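Local coordinates for protein activating signal cointegrator 1 complex subunit 3 (Homo sapiens, PDB 6YXQ) that unwinds DNA in the 3'-5' direction by ATP hydrolysis during alkylation repair, and binds ASCC2 through its N-terminal region, at the interface of chains A and B. Sequence-based numbering; all coordinates share one arbitrary frame. Chains: chain A, Activating signal cointegrator 1 complex subunit 3; chain B, Activating signal cointegrator 1 complex subunit 2.

The interface of chains A and B. Residues chain A 173-175, 177; chain B 103, 105, 124, 171.
A:Met177 reaches into ASCC2 between B:Lys105, B:His124 and B:Leu171, and probably helps to hold a loop stretch of the N-terminal ASCC3 region, which is required for binding this partner. Its CB packs on CB of B:Lys105. One atom further, CG sits 3.6 Å from the backbone O of B:Leu171, near the end of helix 162-172, with NE2 of the B:His124 imidazole a little farther off. The thioether SD then passes NE2 of B:His124 at 4.0 Å, the two side chains running past each other in opposite directions. A bend at chi3 (71°) turns the methyl CE toward B:Leu171, where it meets CD2 at 3.7 Å and also approaches the backbone O of B:Pro103. B:His124, on helix 114-135, extends with CG anti to its own N (chi1 -170°), bringing the imidazole between A:Met177 and the two phenylalanines. Its ND1 side comes up to the edge of the A:Phe173 ring, in that ring's plane, and CE1 lies 3.5 Å from CZ of A:Phe173. Within ASCC3, A:Phe173 in turn presents CE2 over the centre of the A:Phe175 ring, 3.6 Å above its plane, so A:Phe175 backs the ring that B:His124 touches. An alanine at B:His124 would remove the imidazole and would probably open a gap between the A:Phe173 edge and the A:Met177 thioether, leaving both side chains freer to shift. Alongside the loop, B:Lys105 bends back, its side-chain amine NZ stopping 3.9 Å from the backbone O of A:Phe175.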
# COMPACT_ATOMS: atom_id res chain seq x y z
N PHE A 173 -3.95 -2.24 -14.13
CA PHE A 173 -3.75 -1.69 -12.80
C PHE A 173 -4.38 -0.31 -12.73
O PHE A 173 -4.33 0.45 -13.70
CB PHE A 173 -2.27 -1.61 -12.43
CG PHE A 173 -2.00 -1.04 -11.07
CD1 PHE A 173 -2.30 -1.76 -9.93
CD2 PHE A 173 -1.45 0.22 -10.93
CE1 PHE A 173 -2.05 -1.24 -8.68
CE2 PHE A 173 -1.20 0.75 -9.68
CZ PHE A 173 -1.50 0.02 -8.55
N SER A 174 -4.96 0.01 -11.59
CA SER A 174 -5.65 1.27 -11.38
C SER A 174 -5.00 2.02 -10.24
O SER A 174 -4.62 1.42 -9.22
CB SER A 174 -7.13 1.04 -11.09
OG SER A 174 -7.80 2.27 -10.85
N PHE A 175 -4.86 3.33 -10.41
CA PHE A 175 -4.35 4.20 -9.36
C PHE A 175 -5.47 4.88 -8.59
O PHE A 175 -5.21 5.79 -7.80
CB PHE A 175 -3.41 5.25 -9.96
CG PHE A 175 -2.11 4.68 -10.46
CD1 PHE A 175 -2.05 4.03 -11.69
CD2 PHE A 175 -0.96 4.77 -9.70
CE1 PHE A 175 -0.87 3.50 -12.15
CE2 PHE A 175 0.23 4.24 -10.16
CZ PHE A 175 0.28 3.60 -11.38
N MET A 177 -7.77 5.36 -5.66
CA MET A 177 -7.71 4.99 -4.26
C MET A 177 -8.98 5.46 -3.55
O MET A 177 -9.62 6.42 -3.97
CB MET A 177 -6.48 5.59 -3.57
CG MET A 177 -5.17 5.07 -4.13
SD MET A 177 -3.75 5.94 -3.45
CE MET A 177 -3.74 5.32 -1.77
N PRO B 103 0.71 7.67 2.45
CA PRO B 103 -0.51 8.47 2.63
C PRO B 103 -1.68 7.87 1.86
O PRO B 103 -1.55 7.47 0.70
CB PRO B 103 -0.11 9.85 2.08
CG PRO B 103 1.06 9.59 1.20
CD PRO B 103 1.79 8.45 1.84
N LYS B 105 -5.47 8.39 0.16
CA LYS B 105 -6.06 9.50 -0.58
C LYS B 105 -6.96 10.34 0.31
O LYS B 105 -6.89 11.58 0.28
CB LYS B 105 -6.83 8.99 -1.80
CG LYS B 105 -7.35 10.12 -2.70
CD LYS B 105 -7.49 9.70 -4.15
CE LYS B 105 -6.14 9.56 -4.84
NZ LYS B 105 -6.26 9.19 -6.28
N HIS B 124 3.54 2.79 -5.68
CA HIS B 124 2.21 2.20 -5.55
C HIS B 124 2.06 0.97 -6.45
O HIS B 124 1.73 -0.13 -5.99
CB HIS B 124 1.17 3.27 -5.88
CG HIS B 124 -0.25 2.89 -5.57
ND1 HIS B 124 -1.13 2.43 -6.53
CD2 HIS B 124 -0.95 2.93 -4.41
CE1 HIS B 124 -2.30 2.20 -5.97
NE2 HIS B 124 -2.22 2.49 -4.69
N LEU B 171 -5.79 0.51 0.40
CA LEU B 171 -4.89 1.18 -0.53
C LEU B 171 -5.21 0.85 -1.99
O LEU B 171 -5.16 1.74 -2.85
CB LEU B 171 -3.44 0.82 -0.22
CG LEU B 171 -2.83 1.48 1.03
CD1 LEU B 171 -1.44 0.91 1.30
CD2 LEU B 171 -2.78 3.00 0.94